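3,4-dihydroxybenzoate decarboxylase (Enterobacter cloacae, PDB 5NY5) catalyses the decarboxylation of 3,4-dihydroxybenzoate to catechol and probably, in reverse, the para-carboxylation of catechols, as a UbiD-family enzyme dependent on prenylated FMN. Local coordinates at residues Q249-V253 against I265-L269; A416-M421 against F461-V465. All coordinates share one frame; numbering follows the deposited sequence.

Interaction 1 of 2, residues Q249-V253 against I265-L269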
loop_
_atom_site.group_PDB
_atom_site.type_symbol
_atom_site.label_atom_id
_atom_site.label_comp_id
_atom_site.label_asym_id
_atom_site.label_seq_id
_atom_site.Cartn_x
_atom_site.Cartn_y
_atom_site.Cartn_z
ATOM N N GLN A 249 25.321 57.107 -2.417
ATOM C CA GLN A 249 25.151 57.110 -3.862
ATOM C C GLN A 249 26.356 56.466 -4.535
ATOM O O GLN A 249 27.492 56.599 -4.071
ATOM C CB GLN A 249 24.960 58.539 -4.369
ATOM C CG GLN A 249 24.758 58.649 -5.869
ATOM C CD GLN A 249 23.515 57.929 -6.340
ATOM O OE1 GLN A 249 22.519 57.850 -5.621
ATOM N NE2 GLN A 249 23.567 57.392 -7.552
ATOM N N GLY A 250 26.100 55.750 -5.626
ATOM C CA GLY A 250 27.177 55.119 -6.358
ATOM C C GLY A 250 28.128 56.132 -6.962
ATOM O O GLY A 250 27.815 57.312 -7.128
ATOM N N VAL A 251 29.318 55.647 -7.293
ATOM C CA VAL A 251 30.372 56.481 -7.851
ATOM C C VAL A 251 30.415 56.390 -9.371
ATOM O O VAL A 251 30.628 57.396 -10.048
ATOM C CB VAL A 251 31.730 56.097 -7.223
ATOM C CG1 VAL A 251 32.877 56.514 -8.113
ATOM C CG2 VAL A 251 31.871 56.733 -5.849
ATOM N N ALA A 252 30.187 55.200 -9.925
ATOM C CA ALA A 252 30.264 54.996 -11.363
ATOM C C ALA A 252 28.968 54.517 -12.000
ATOM O O ALA A 252 28.876 54.521 -13.234
ATOM C CB ALA A 252 31.376 53.991 -11.703
ATOM N N VAL A 253 27.974 54.099 -11.216
ATOM C CA VAL A 253 26.728 53.566 -11.748
ATOM C C VAL A 253 25.558 54.257 -11.059
ATOM O O VAL A 253 25.717 54.961 -10.062
ATOM C CB VAL A 253 26.625 52.037 -11.584
ATOM C CG1 VAL A 253 27.748 51.342 -12.337
ATOM C CG2 VAL A 253 26.648 51.660 -10.113
ATOM N N ILE A 265 31.222 46.411 -5.560
ATOM C CA ILE A 265 31.443 46.233 -6.988
ATOM C C ILE A 265 30.305 46.933 -7.715
ATOM O O ILE A 265 29.139 46.542 -7.580
ATOM C CB ILE A 265 31.521 44.751 -7.379
ATOM C CG1 ILE A 265 32.631 44.050 -6.600
ATOM C CG2 ILE A 265 31.761 44.609 -8.870
ATOM C CD1 ILE A 265 32.782 42.585 -6.948
ATOM N N GLU A 266 30.636 47.978 -8.466
ATOM C CA GLU A 266 29.661 48.716 -9.259
ATOM C C GLU A 266 29.755 48.247 -10.703
ATOM O O GLU A 266 30.811 48.368 -11.332
ATOM C CB GLU A 266 29.902 50.222 -9.166
ATOM C CG GLU A 266 29.706 50.803 -7.778
ATOM C CD GLU A 266 29.911 52.304 -7.744
ATOM O OE1 GLU A 266 30.083 52.907 -8.824
ATOM O OE2 GLU A 266 29.900 52.881 -6.638
ATOM N N GLY A 267 28.654 47.712 -11.225
ATOM C CA GLY A 267 28.647 47.196 -12.575
ATOM C C GLY A 267 27.278 47.320 -13.205
ATOM O O GLY A 267 26.339 47.851 -12.612
ATOM N N GLU A 268 27.180 46.816 -14.432
ATOM C CA GLU A 268 25.940 46.828 -15.190
ATOM C C GLU A 268 25.726 45.469 -15.837
ATOM O O GLU A 268 26.679 44.799 -16.242
ATOM C CB GLU A 268 25.950 47.921 -16.267
ATOM C CG GLU A 268 25.962 49.335 -15.717
ATOM C CD GLU A 268 26.221 50.372 -16.788
ATOM O OE1 GLU A 268 26.282 51.573 -16.451
ATOM O OE2 GLU A 268 26.367 49.987 -17.968
ATOM N N LEU A 269 24.461 45.069 -15.924
ATOM C CA LEU A 269 24.085 43.838 -16.611
ATOM C C LEU A 269 23.943 44.136 -18.099
ATOM O O LEU A 269 23.026 44.853 -18.511
ATOM C CB LEU A 269 22.792 43.279 -16.026
ATOM C CG LEU A 269 22.913 42.638 -14.642
ATOM C CD1 LEU A 269 21.619 42.780 -13.862
ATOM C CD2 LEU A 269 23.290 41.173 -14.774
#

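Interaction 2 of 2, residues A416-M421 against F461-V465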
loop_
_atom_site.group_PDB
_atom_site.type_symbol
_atom_site.label_atom_id
_atom_site.label_comp_id
_atom_site.label_asym_id
_atom_site.label_seq_id
_atom_site.Cartn_x
_atom_site.Cartn_y
_atom_site.Cartn_z
ATOM N N ALA A 416 13.079 9.785 18.989
ATOM C CA ALA A 416 11.638 9.848 18.769
ATOM C C ALA A 416 11.219 8.973 17.597
ATOM O O ALA A 416 10.127 8.393 17.612
ATOM C CB ALA A 416 11.205 11.293 18.534
HETATM N N MSE A 417 12.077 8.854 16.589
HETATM C CA MSE A 417 11.824 8.022 15.422
HETATM C C MSE A 417 12.009 6.542 15.715
HETATM O O MSE A 417 11.680 5.696 14.889
HETATM C CB MSE A 417 12.741 8.431 14.271
HETATM C CG MSE A 417 12.403 9.778 13.683
HETATM SE SE MSE A 417 12.510 9.800 11.750
HETATM C CE MSE A 417 14.394 10.210 11.551
ATOM N N THR A 418 12.542 6.233 16.894
ATOM C CA THR A 418 12.784 4.857 17.307
ATOM C C THR A 418 11.733 4.342 18.282
ATOM O O THR A 418 11.226 3.230 18.112
ATOM C CB THR A 418 14.183 4.738 17.926
ATOM O OG1 THR A 418 15.173 4.834 16.897
ATOM C CG2 THR A 418 14.346 3.419 18.642
ATOM N N THR A 419 11.379 5.131 19.293
ATOM C CA THR A 419 10.483 4.680 20.349
ATOM C C THR A 419 9.093 5.289 20.273
ATOM O O THR A 419 8.239 4.940 21.091
ATOM C CB THR A 419 11.083 4.989 21.726
ATOM O OG1 THR A 419 11.023 6.400 21.966
ATOM C CG2 THR A 419 12.528 4.526 21.793
ATOM N N ARG A 420 8.842 6.192 19.330
ATOM C CA ARG A 420 7.564 6.883 19.229
ATOM C C ARG A 420 7.052 6.843 17.801
ATOM O O ARG A 420 6.519 7.827 17.278
ATOM C CB ARG A 420 7.683 8.319 19.731
ATOM C CG ARG A 420 7.874 8.414 21.229
ATOM C CD ARG A 420 8.112 9.835 21.686
ATOM N NE ARG A 420 8.053 9.932 23.139
ATOM C CZ ARG A 420 8.192 11.062 23.820
ATOM N NH1 ARG A 420 8.400 12.201 23.179
ATOM N NH2 ARG A 420 8.120 11.049 25.143
HETATM N N MSE A 421 7.187 5.693 17.157
HETATM C CA MSE A 421 6.904 5.589 15.739
HETATM C C MSE A 421 6.776 4.139 15.293
HETATM O O MSE A 421 7.592 3.294 15.653
HETATM C CB MSE A 421 8.011 6.278 14.947
HETATM C CG MSE A 421 7.544 7.030 13.729
HETATM SE SE MSE A 421 8.916 7.046 12.364
HETATM C CE MSE A 421 9.017 5.127 12.066
ATOM N N PHE A 461 6.832 12.132 8.787
ATOM C CA PHE A 461 7.104 11.199 9.874
ATOM C C PHE A 461 6.445 11.743 11.134
ATOM O O PHE A 461 6.892 12.753 11.684
ATOM C CB PHE A 461 8.605 11.017 10.082
ATOM C CG PHE A 461 9.321 10.424 8.905
ATOM C CD1 PHE A 461 9.546 9.059 8.825
ATOM C CD2 PHE A 461 9.791 11.231 7.887
ATOM C CE1 PHE A 461 10.215 8.515 7.746
ATOM C CE2 PHE A 461 10.460 10.692 6.807
ATOM C CZ PHE A 461 10.672 9.332 6.737
ATOM N N ASP A 462 5.384 11.083 11.587
ATOM C CA ASP A 462 4.681 11.498 12.798
ATOM C C ASP A 462 5.270 10.738 13.979
ATOM O O ASP A 462 4.917 9.586 14.233
ATOM C CB ASP A 462 3.181 11.259 12.671
ATOM C CG ASP A 462 2.423 11.631 13.931
ATOM O OD1 ASP A 462 1.295 11.131 14.110
ATOM O OD2 ASP A 462 2.951 12.418 14.746
ATOM N N CYS A 463 6.170 11.392 14.711
ATOM C CA CYS A 463 6.797 10.805 15.884
ATOM C C CYS A 463 6.238 11.370 17.178
ATOM O O CYS A 463 6.916 11.328 18.208
ATOM C CB CYS A 463 8.309 11.004 15.834
ATOM S SG CYS A 463 9.044 10.382 14.332
ATOM N N THR A 464 5.026 11.909 17.142
ATOM C CA THR A 464 4.364 12.389 18.342
ATOM C C THR A 464 3.599 11.247 18.992
ATOM O O THR A 464 3.095 10.347 18.320
ATOM C CB THR A 464 3.413 13.548 18.025
ATOM O OG1 THR A 464 2.291 13.070 17.272
ATOM C CG2 THR A 464 4.130 14.610 17.219
ATOM N N VAL A 465 3.539 11.283 20.313
ATOM C CA VAL A 465 2.808 10.254 21.056
ATOM C C VAL A 465 1.314 10.454 20.833
ATOM O O VAL A 465 0.815 11.581 20.991
ATOM C CB VAL A 465 3.156 10.326 22.541
ATOM C CG1 VAL A 465 2.430 9.242 23.313
ATOM C CG2 VAL A 465 4.650 10.213 22.734
HETATM O O HOH W 1 7.512 12.973 20.436
#

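Interaction 1 of 2, residues Q249-V253 against I265-L269
V251 N donates to E266 OE2 at 2.9 Å, tying the loop that follows strand 246-249 to the carboxylate of E266. The N-H...O angle of 172° makes this bond nearly straight, and the donor comes from the syn side, tilted 20° out of the carboxylate plane. A252 N approaches E266 OE1, also on the syn side, at a modelled 2.5 Å; that is implausibly short at 2.50 Å resolution, so the strength of this second bond is uncertain. The two contacts, one to each oxygen, are consistent with a fixed rotation of the carboxylate about its last bond. The group gets there because the glutamate chain runs extended beyond CG (chi2 -178°), projecting from strand 263-269 toward the loop. G250 and A252 also border the carboxylate: G250 CA lies 3.5 Å from E266 OE2, and A252 CB rests against OE1. Nearer the strand the contact becomes apolar. V253 crosses the stem of E266 obliquely, its CG2 lying 3.7 Å from E266 CB, while V253 CG1 reaches 3.8 Å from G267 O and lies near E268 CG. V253 also packs on P205 and T207 of strand 204-210. A buried glutamate held by the N-H of V251 and probably that of A252, with no cationic side chain across the contact, ties loop to sheet; the N-H dipoles would be expected to stabilise its ionised form.

Interaction 2 of 2, residues A416-M421 against F461-V465
C463 sits in the innermost shell, its side chain meeting the last turn of helix 410-419 and the residues just after it. Its SG touches M417 CG at 3.5 Å and M421 CG at 3.7 Å, and its CB faces A416 CB. Both methionines are modelled as selenomethionine, and both selenium atoms make Met-aromatic contacts with F461, of different geometry. M417 SE lies obliquely, 4.7 Å from the centroid of the F461 ring and 29° off its normal; M421 SE comes at the ring edge, 80° off. R420 is the first residue to depart from helical phi/psi, and its carbonyl O receives a CA-H...O contact from C463 CA at 3.3 Å. Its side chain is extended from CG to NE, and V465 CG2 lies over one guanidinium face, offset toward the rim, 3.4 Å from R420 NE. A water joins R420 NH1 (3.0 Å) to C463 O, while the main anchors of the guanidinium are the carbonyl of F473 and a salt bridge to D404. Further out, T464 N meets D462 OD2 at 3.2 Å from above the carboxylate plane, making an Asx turn; T464 OG1 adds a second bond on the syn lone pair. F461 also packs on F461 of a second subunit. The whole is the C-terminal end of helix 410-419 packed against the end region of strand 455-462, an alpha/beta layer in the mixed sheet of the UbiD C-terminal domain.

In the fold
The two contacts lie on opposite sides of the chain's centre, their own centres about 54 Å apart, and share no secondary-structure element. Interaction 1 joins a loop to an antiparallel sheet of the Rift-related domain, is partly buried, and meets no other subunit. Interaction 2 joins a helix end to a strand of a mixed sheet in the C-terminal domain; eight of its nine touching residues are buried, and a second subunit adjoins it. Chemistry follows place: interaction 1 has backbone amides meeting a carboxylate, one bond sound and one doubtfully short, whereas sulfur, selenium and aromatic packing plus a bridging water link the segments of interaction 2. Both are away from the annotated prenylated FMN and manganese sites.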